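Local coordinates for protein polyketide Synthase III (Ectocarpus siliculosus, PDB 4B0N) that probably catalyses the condensation of malonyl units with an acyl starter to build polyketides, and is linked to phlorotannin monomer biosynthesis in this brown alga, at residues K156-S161 with T187-M192; S161-L166 with C220-S225; G193-M198 with G405-L410. One frame throughout, in Å; residues are numbered along the deposited sequence.

Contact 1: residues K156-S161 with T187-M192; sequences KLVVVS and TLIGFM
V160 and I189 lie side by side on neighbouring parallel strands, 154-161 and 185-190, the two strands of a beta-alpha-beta unit whose crossover contains helix 170-177. Starting at its CB, 3.8 Å from V160 CG2, the I189 side chain runs out from the sheet and back toward V158. CG1 stands anti to the carbonyl carbon (chi1 -60°), and the extended second torsion carries CD1 on to meet both V160 CG2 and V158 CG1, the latter at 3.8 Å. This face, to which T187 also points, is covered by helix 196-210, where I189 touches N203. On the other face L188 CD2 rests 3.7 Å from V159 CB, with L157 and L188 packed against helix 170-177.

The backbones join in regular parallel fashion: T187 N and I189 N donate to L157 O and V159 O, while V159 N and S161 N donate to T187 O and I189 O. On its far edge, strand 185-190 makes backbone hydrogen bonds from L188 and G190 to the second subunit, so the pairing leads into the dimer interface. A last bond follows where the chain turns off: F191 N reaches S161 O at 3.2 Å, tilted 29° from the carbonyl plane.

Contact 2: residues S161-L166 with C220-S225; sequences SSTGFL and CVELSS. With ACD (arachidonic acid), chain D.
E222 sends its carboxylate into the loop that follows strand 154-161, and OE2 gathers donors from successive residues there. S162 N bonds to OE2 at 2.6 Å through the syn lone pair, on the side of the other carboxylate oxygen. The T163 hydroxyl, OG1, donates to the same OE2 at 3.0 Å from the anti side, 23° out of the carboxylate plane, and T163 N adds a weak bond. S161 OG also lies close, 3.0 Å from E222 OE2 and 2.9 Å from V221 O, and its single proton could serve either.

The threonine hydroxyl works in both directions: while donating to the carboxylate, OG1 accepts a nearly straight bond from L223 N at 2.9 Å. Its first torsion (54°) sets OG1 between the backbone N and carbonyl carbon, where it reaches both L223 N and E222 OE2. T163 CG2 lies 3.7 Å from C7 of the arachidonic acid. E222 bends at its second torsion (77°), bringing CD across the T163 side chain.

Further out, S367 OG hydrogen-bonds to E222 OE1, and G193 N to S162 OG. S162 OG is also 2.6 Å from a water that makes a long, weak bond to E222 OE1. F128 of helix 121-146 packs on S161 and T163.

S224 O approaches C14 of the fatty acid at 3.3 Å, so both segments line its pocket. A serine hydroxyl, a water and a glutamate beside a second serine recall the aldol-switch network of stilbene synthases, although the weak water link leaves a similar role here unproven; their setting is the acyl-binding pocket of a type III polyketide synthase.

Contact 3: residues G193-M198 with G405-L410; sequences GCAAAM and GAEGIL. With ACD (arachidonic acid), chain D.
The M198 and E407 side chains pass alongside, pointing opposite ways, the methionine near the start of helix 196-210 and the glutamate on strand 405-413. M198 CB is 3.7 Å from E407 CB, and M198 CG then comes 3.4 Å from the backbone O of E407. The second torsion (-74°) brings SD over G408 CA and to 4.0 Å from I409 CG1; the third (89°) places CE, 4.2 Å from I409 CG1, and the two side chains cross at about a right angle. Three residues earlier, A195 CB adds a contact to E407 CB at 4.0 Å, and A195 O accepts the backbone bond from M198 N.

The packing seats this helix start of the N-terminal half against the sheet of the C-terminal half, as in the thiolase fold. Just before it, C194 SG lies 3.3 Å from C1 of the arachidonic acid and touches H331 and N364, consistent with the Cys-His-Asn triad of this family.

E407 offers its aliphatic stem, while OE1 is hydrogen-bonded to S401 OG. Between 193-198 and 405-410 the contact is therefore van der Waals packing; R202, further along the same helix, adds a long, weak ion pair with E407 OE2.

Overall arrangement
From the N terminus, strand 154-161 opens contact 1, which closes over the helix 170-177 crossover when strand 185-190 pairs with it. Contact 2 opens at S161, the residue it shares with contact 1, and closes at 220-225, on the strand along the opposite edge of 154-161, so these two contacts cross. Before that closure, 193-198 opens contact 3, which therefore also crosses contact 2 but follows contact 1 in series; it closes only after 206 intervening residues, at strand 405-413. Contacts 1 and 2 involve three adjacent strands of the five-stranded sheet, contact 2 tying the loop after 154-161 to strand 215-223, whereas contact 3 ties helix 196-210 to the C-terminal sheet. Contacts 2 and 3 both reach the arachidonic acid.

Contact 1: residues K156-S161 with T187-M192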
loop_
_atom_site.group_PDB
_atom_site.type_symbol
_atom_site.label_atom_id
_atom_site.label_comp_id
_atom_site.label_asym_id
_atom_site.label_seq_id
_atom_site.Cartn_x
_atom_site.Cartn_y
_atom_site.Cartn_z
ATOM N N LYS A 156 -1.778 -5.248 -14.916
ATOM C CA LYS A 156 -1.774 -4.734 -13.552
ATOM C C LYS A 156 -0.742 -5.464 -12.701
ATOM O O LYS A 156 -0.622 -6.690 -12.763
ATOM C CB LYS A 156 -3.162 -4.875 -12.925
ATOM C CG LYS A 156 -3.408 -3.931 -11.763
ATOM C CD LYS A 156 -4.422 -4.490 -10.785
ATOM C CE LYS A 156 -4.771 -3.456 -9.729
ATOM N NZ LYS A 156 -5.380 -4.077 -8.522
ATOM N N LEU A 157 0.002 -4.699 -11.910
ATOM C CA LEU A 157 1.008 -5.250 -11.009
ATOM C C LEU A 157 0.758 -4.778 -9.583
ATOM O O LEU A 157 0.651 -3.578 -9.322
ATOM C CB LEU A 157 2.415 -4.861 -11.476
ATOM C CG LEU A 157 3.641 -5.229 -10.635
ATOM C CD1 LEU A 157 3.770 -6.734 -10.449
ATOM C CD2 LEU A 157 4.889 -4.661 -11.295
ATOM N N VAL A 158 0.650 -5.733 -8.668
ATOM C CA VAL A 158 0.439 -5.425 -7.266
ATOM C C VAL A 158 1.524 -6.095 -6.436
ATOM O O VAL A 158 1.631 -7.326 -6.422
ATOM C CB VAL A 158 -0.957 -5.873 -6.785
ATOM C CG1 VAL A 158 -1.116 -5.626 -5.292
ATOM C CG2 VAL A 158 -2.053 -5.155 -7.564
ATOM N N VAL A 159 2.335 -5.279 -5.765
ATOM C CA VAL A 159 3.370 -5.773 -4.858
ATOM C C VAL A 159 2.907 -5.577 -3.417
ATOM O O VAL A 159 2.339 -4.541 -3.073
ATOM C CB VAL A 159 4.729 -5.075 -5.096
ATOM C CG1 VAL A 159 5.767 -5.524 -4.074
ATOM C CG2 VAL A 159 5.230 -5.341 -6.509
ATOM N N VAL A 160 3.151 -6.588 -2.588
ATOM C CA VAL A 160 2.730 -6.585 -1.191
ATOM C C VAL A 160 3.921 -6.885 -0.279
ATOM O O VAL A 160 4.613 -7.892 -0.464
ATOM C CB VAL A 160 1.611 -7.623 -0.950
ATOM C CG1 VAL A 160 1.380 -7.846 0.536
ATOM C CG2 VAL A 160 0.320 -7.195 -1.632
ATOM N N SER A 161 4.159 -6.007 0.696
ATOM C CA SER A 161 5.212 -6.217 1.692
ATOM C C SER A 161 5.031 -5.350 2.933
ATOM O O SER A 161 4.625 -4.194 2.841
ATOM C CB SER A 161 6.599 -5.963 1.092
ATOM O OG SER A 161 7.612 -6.495 1.928
ATOM N N THR A 187 0.462 -0.931 -8.029
ATOM C CA THR A 187 0.016 -0.615 -6.675
ATOM C C THR A 187 0.926 -1.284 -5.641
ATOM O O THR A 187 1.265 -2.462 -5.768
ATOM C CB THR A 187 -1.459 -1.032 -6.446
ATOM O OG1 THR A 187 -2.289 -0.432 -7.451
ATOM C CG2 THR A 187 -1.961 -0.593 -5.071
ATOM N N LEU A 188 1.321 -0.516 -4.629
ATOM C CA LEU A 188 2.115 -1.034 -3.525
ATOM C C LEU A 188 1.299 -1.073 -2.228
ATOM O O LEU A 188 0.967 -0.027 -1.654
ATOM C CB LEU A 188 3.391 -0.204 -3.347
ATOM C CG LEU A 188 4.389 -0.152 -4.514
ATOM C CD1 LEU A 188 5.355 1.012 -4.349
ATOM C CD2 LEU A 188 5.153 -1.458 -4.665
ATOM N N ILE A 189 0.964 -2.288 -1.791
ATOM C CA ILE A 189 0.252 -2.508 -0.532
ATOM C C ILE A 189 1.270 -2.780 0.571
ATOM O O ILE A 189 1.921 -3.825 0.584
ATOM C CB ILE A 189 -0.750 -3.684 -0.625
ATOM C CG1 ILE A 189 -1.800 -3.419 -1.709
ATOM C CG2 ILE A 189 -1.420 -3.933 0.725
ATOM C CD1 ILE A 189 -2.723 -4.593 -1.974
ATOM N N GLY A 190 1.394 -1.832 1.495
ATOM C CA GLY A 190 2.411 -1.900 2.539
ATOM C C GLY A 190 1.885 -1.920 3.963
ATOM O O GLY A 190 0.839 -1.334 4.263
ATOM N N PHE A 191 2.619 -2.621 4.829
ATOM C CA PHE A 191 2.393 -2.623 6.278
ATOM C C PHE A 191 0.993 -3.112 6.681
ATOM O O PHE A 191 0.413 -2.628 7.662
ATOM C CB PHE A 191 2.685 -1.228 6.850
ATOM C CG PHE A 191 3.571 -1.228 8.067
ATOM C CD1 PHE A 191 4.814 -1.858 8.048
ATOM C CD2 PHE A 191 3.183 -0.556 9.221
ATOM C CE1 PHE A 191 5.637 -1.845 9.162
ATOM C CE2 PHE A 191 4.002 -0.536 10.337
ATOM C CZ PHE A 191 5.232 -1.182 10.308
ATOM N N MET A 192 0.460 -4.072 5.926
ATOM C CA MET A 192 -0.834 -4.684 6.251
ATOM C C MET A 192 -0.683 -6.079 6.865
ATOM O O MET A 192 -1.632 -6.864 6.896
ATOM C CB MET A 192 -1.757 -4.722 5.027
ATOM C CG MET A 192 -2.264 -3.357 4.583
ATOM S SD MET A 192 -3.812 -3.417 3.657
ATOM C CE MET A 192 -5.001 -3.592 4.986
#

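Contact 2: residues S161-L166 with C220-S225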
loop_
_atom_site.group_PDB
_atom_site.type_symbol
_atom_site.label_atom_id
_atom_site.label_comp_id
_atom_site.label_asym_id
_atom_site.label_seq_id
_atom_site.Cartn_x
_atom_site.Cartn_y
_atom_site.Cartn_z
ATOM N N SER A 161 4.159 -6.007 0.696
ATOM C CA SER A 161 5.212 -6.217 1.692
ATOM C C SER A 161 5.031 -5.350 2.933
ATOM O O SER A 161 4.625 -4.194 2.841
ATOM C CB SER A 161 6.599 -5.963 1.092
ATOM O OG SER A 161 7.612 -6.495 1.928
ATOM N N SER A 162 5.335 -5.933 4.092
ATOM C CA SER A 162 5.389 -5.212 5.361
ATOM C C SER A 162 6.834 -5.148 5.872
ATOM O O SER A 162 7.104 -4.587 6.936
ATOM C CB SER A 162 4.492 -5.892 6.402
ATOM O OG SER A 162 3.129 -5.836 6.026
ATOM N N THR A 163 7.754 -5.728 5.107
ATOM C CA THR A 163 9.169 -5.769 5.488
ATOM C C THR A 163 10.063 -4.940 4.555
ATOM O O THR A 163 11.286 -4.900 4.729
ATOM C CB THR A 163 9.699 -7.218 5.550
ATOM O OG1 THR A 163 9.431 -7.885 4.310
ATOM C CG2 THR A 163 9.044 -7.979 6.698
ATOM N N GLY A 164 9.448 -4.278 3.578
ATOM C CA GLY A 164 10.186 -3.469 2.614
ATOM C C GLY A 164 9.429 -2.258 2.107
ATOM O O GLY A 164 8.260 -2.357 1.730
ATOM N N PHE A 165 10.103 -1.111 2.120
ATOM C CA PHE A 165 9.565 0.131 1.574
ATOM C C PHE A 165 10.699 0.812 0.831
ATOM O O PHE A 165 11.734 1.128 1.422
ATOM C CB PHE A 165 9.021 1.042 2.682
ATOM C CG PHE A 165 7.911 0.427 3.486
ATOM C CD1 PHE A 165 6.593 0.500 3.049
ATOM C CD2 PHE A 165 8.181 -0.227 4.683
ATOM C CE1 PHE A 165 5.565 -0.068 3.787
ATOM C CE2 PHE A 165 7.160 -0.799 5.426
ATOM C CZ PHE A 165 5.851 -0.718 4.977
ATOM N N LEU A 166 10.506 1.018 -0.469
ATOM C CA LEU A 166 11.601 1.433 -1.344
ATOM C C LEU A 166 11.243 2.634 -2.202
ATOM O O LEU A 166 10.101 2.760 -2.651
ATOM C CB LEU A 166 12.048 0.265 -2.231
ATOM C CG LEU A 166 12.399 -1.061 -1.541
ATOM C CD1 LEU A 166 12.610 -2.161 -2.567
ATOM C CD2 LEU A 166 13.613 -0.924 -0.634
ATOM N N CYS A 220 3.450 -11.323 -3.385
ATOM C CA CYS A 220 3.817 -11.128 -1.988
ATOM C C CYS A 220 5.289 -11.448 -1.784
ATOM O O CYS A 220 5.759 -12.533 -2.132
ATOM C CB CYS A 220 2.958 -11.992 -1.076
ATOM S SG CYS A 220 1.238 -11.457 -1.040
ATOM N N VAL A 221 6.010 -10.483 -1.233
ATOM C CA VAL A 221 7.424 -10.646 -0.951
ATOM C C VAL A 221 7.676 -10.214 0.477
ATOM O O VAL A 221 7.118 -9.218 0.942
ATOM C CB VAL A 221 8.311 -9.845 -1.934
ATOM C CG1 VAL A 221 8.008 -8.352 -1.863
ATOM C CG2 VAL A 221 9.788 -10.119 -1.680
ATOM N N GLU A 222 8.510 -10.976 1.171
ATOM C CA GLU A 222 8.807 -10.692 2.561
ATOM C C GLU A 222 10.208 -11.139 2.936
ATOM O O GLU A 222 10.629 -12.246 2.597
ATOM C CB GLU A 222 7.777 -11.365 3.458
ATOM C CG GLU A 222 7.231 -10.443 4.526
ATOM C CD GLU A 222 6.204 -9.456 3.995
ATOM O OE1 GLU A 222 5.162 -9.896 3.465
ATOM O OE2 GLU A 222 6.438 -8.237 4.122
ATOM N N LEU A 223 10.926 -10.258 3.628
ATOM C CA LEU A 223 12.268 -10.545 4.126
ATOM C C LEU A 223 12.409 -10.058 5.562
ATOM O O LEU A 223 12.906 -8.955 5.804
ATOM C CB LEU A 223 13.334 -9.879 3.248
ATOM C CG LEU A 223 13.802 -10.525 1.944
ATOM C CD1 LEU A 223 12.802 -10.328 0.815
ATOM C CD2 LEU A 223 15.136 -9.915 1.563
ATOM N N SER A 224 11.964 -10.878 6.511
ATOM C CA SER A 224 12.115 -10.556 7.931
ATOM C C SER A 224 13.540 -10.799 8.458
ATOM O O SER A 224 13.851 -10.445 9.598
ATOM C CB SER A 224 11.062 -11.283 8.784
ATOM O OG SER A 224 10.959 -12.655 8.454
ATOM N N SER A 225 14.405 -11.379 7.624
ATOM C CA SER A 225 15.799 -11.639 8.007
ATOM C C SER A 225 16.687 -10.399 7.914
ATOM O O SER A 225 17.886 -10.460 8.193
ATOM C CB SER A 225 16.404 -12.771 7.167
ATOM O OG SER A 225 16.719 -12.333 5.854
HETATM C C1 ACD D . 2.295 -10.897 12.449
HETATM C C2 ACD D . 2.439 -9.625 11.641
HETATM C C3 ACD D . 3.799 -9.604 10.951
HETATM C C4 ACD D . 4.352 -8.187 10.869
HETATM C C5 ACD D . 5.835 -8.225 10.588
HETATM C C6 ACD D . 6.536 -7.097 10.498
HETATM C C7 ACD D . 8.014 -7.162 10.203
HETATM C C8 ACD D . 8.825 -7.374 11.457
HETATM C C9 ACD D . 10.013 -7.972 11.368
HETATM C C10 ACD D . 10.855 -8.193 12.602
HETATM C C11 ACD D . 11.063 -9.668 12.833
HETATM C C12 ACD D . 12.285 -10.143 13.058
HETATM C C13 ACD D . 12.477 -11.623 13.295
HETATM C C14 ACD D . 13.592 -12.163 12.431
HETATM C C15 ACD D . 13.789 -13.478 12.365
HETATM C C16 ACD D . 14.896 -14.051 11.515
HETATM C C17 ACD D . 16.151 -14.205 12.367
HETATM C C18 ACD D . 16.456 -15.660 12.700
HETATM C C19 ACD D . 16.939 -15.773 14.140
HETATM C C20 ACD D . 17.495 -17.150 14.426
HETATM O O1 ACD D . 1.238 -11.562 12.348
HETATM O O HOH W 1 2.728 -7.643 4.174
#

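Contact 3: residues G193-M198 with G405-L410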
loop_
_atom_site.group_PDB
_atom_site.type_symbol
_atom_site.label_atom_id
_atom_site.label_comp_id
_atom_site.label_asym_id
_atom_site.label_seq_id
_atom_site.Cartn_x
_atom_site.Cartn_y
_atom_site.Cartn_z
ATOM N N GLY A 193 0.524 -6.374 7.347
ATOM C CA GLY A 193 0.791 -7.576 8.132
ATOM C C GLY A 193 0.775 -8.900 7.392
ATOM O O GLY A 193 1.129 -8.976 6.213
ATOM N N CYS A 194 0.350 -9.942 8.104
ATOM C CA CYS A 194 0.411 -11.327 7.633
ATOM C C CYS A 194 -0.760 -11.741 6.744
ATOM O O CYS A 194 -0.789 -12.870 6.246
ATOM C CB CYS A 194 0.496 -12.279 8.830
ATOM S SG CYS A 194 2.149 -12.476 9.532
ATOM N N ALA A 195 -1.714 -10.832 6.551
ATOM C CA ALA A 195 -2.937 -11.118 5.795
ATOM C C ALA A 195 -3.009 -10.392 4.453
ATOM O O ALA A 195 -3.986 -10.532 3.720
ATOM C CB ALA A 195 -4.161 -10.782 6.639
ATOM N N ALA A 196 -1.965 -9.632 4.132
ATOM C CA ALA A 196 -1.964 -8.743 2.963
ATOM C C ALA A 196 -2.104 -9.445 1.602
ATOM O O ALA A 196 -2.409 -8.795 0.600
ATOM C CB ALA A 196 -0.741 -7.835 2.992
ATOM N N ALA A 197 -1.893 -10.761 1.572
ATOM C CA ALA A 197 -2.168 -11.561 0.374
ATOM C C ALA A 197 -3.661 -11.565 0.038
ATOM O O ALA A 197 -4.043 -11.612 -1.131
ATOM C CB ALA A 197 -1.657 -12.984 0.541
ATOM N N MET A 198 -4.497 -11.513 1.070
ATOM C CA MET A 198 -5.939 -11.432 0.884
ATOM C C MET A 198 -6.324 -10.067 0.307
ATOM O O MET A 198 -7.196 -9.974 -0.560
ATOM C CB MET A 198 -6.677 -11.696 2.203
ATOM C CG MET A 198 -6.240 -12.953 2.951
ATOM S SD MET A 198 -6.802 -14.518 2.242
ATOM C CE MET A 198 -5.483 -14.900 1.093
ATOM N N GLY A 405 -8.064 -7.977 12.495
ATOM C CA GLY A 405 -9.051 -8.311 11.484
ATOM C C GLY A 405 -8.838 -9.707 10.934
ATOM O O GLY A 405 -7.718 -10.223 10.936
ATOM N N ALA A 406 -9.924 -10.320 10.477
ATOM C CA ALA A 406 -9.854 -11.590 9.770
ATOM C C ALA A 406 -10.081 -11.345 8.280
ATOM O O ALA A 406 -11.023 -10.655 7.890
ATOM C CB ALA A 406 -10.875 -12.566 10.326
ATOM N N GLU A 407 -9.197 -11.904 7.459
ATOM C CA GLU A 407 -9.224 -11.700 6.016
ATOM C C GLU A 407 -9.252 -13.036 5.294
ATOM O O GLU A 407 -8.337 -13.847 5.452
ATOM C CB GLU A 407 -7.993 -10.902 5.576
ATOM C CG GLU A 407 -8.260 -9.443 5.233
ATOM C CD GLU A 407 -8.617 -8.591 6.438
ATOM O OE1 GLU A 407 -7.992 -8.769 7.508
ATOM O OE2 GLU A 407 -9.512 -7.728 6.304
ATOM N N GLY A 408 -10.291 -13.262 4.494
ATOM C CA GLY A 408 -10.456 -14.549 3.824
ATOM C C GLY A 408 -10.998 -14.501 2.412
ATOM O O GLY A 408 -11.531 -13.481 1.973
ATOM N N ILE A 409 -10.848 -15.618 1.702
ATOM C CA ILE A 409 -11.372 -15.788 0.341
ATOM C C ILE A 409 -12.042 -17.156 0.190
ATOM O O ILE A 409 -11.687 -18.113 0.889
ATOM C CB ILE A 409 -10.279 -15.621 -0.743
ATOM C CG1 ILE A 409 -9.045 -16.475 -0.413
ATOM C CG2 ILE A 409 -9.914 -14.150 -0.916
ATOM C CD1 ILE A 409 -8.187 -16.831 -1.609
ATOM N N LEU A 410 -13.012 -17.237 -0.717
ATOM C CA LEU A 410 -13.756 -18.474 -0.951
ATOM C C LEU A 410 -13.545 -18.990 -2.365
ATOM O O LEU A 410 -13.791 -18.279 -3.342
ATOM C CB LEU A 410 -15.253 -18.277 -0.667
ATOM C CG LEU A 410 -16.242 -19.427 -0.905
ATOM C CD1 LEU A 410 -15.887 -20.672 -0.105
ATOM C CD2 LEU A 410 -17.658 -18.980 -0.581
HETATM C C1 ACD D . 2.295 -10.897 12.449
HETATM C C2 ACD D . 2.439 -9.625 11.641
HETATM C C3 ACD D . 3.799 -9.604 10.951
HETATM C C4 ACD D . 4.352 -8.187 10.869
HETATM C C5 ACD D . 5.835 -8.225 10.588
HETATM C C6 ACD D . 6.536 -7.097 10.498
HETATM C C7 ACD D . 8.014 -7.162 10.203
HETATM C C8 ACD D . 8.825 -7.374 11.457
HETATM C C9 ACD D . 10.013 -7.972 11.368
HETATM C C10 ACD D . 10.855 -8.193 12.602
HETATM C C11 ACD D . 11.063 -9.668 12.833
HETATM C C12 ACD D . 12.285 -10.143 13.058
HETATM C C13 ACD D . 12.477 -11.623 13.295
HETATM C C14 ACD D . 13.592 -12.163 12.431
HETATM C C15 ACD D . 13.789 -13.478 12.365
HETATM C C16 ACD D . 14.896 -14.051 11.515
HETATM C C17 ACD D . 16.151 -14.205 12.367
HETATM C C18 ACD D . 16.456 -15.660 12.700
HETATM C C19 ACD D . 16.939 -15.773 14.140
HETATM C C20 ACD D . 17.495 -17.150 14.426
HETATM O O1 ACD D . 1.238 -11.562 12.348
#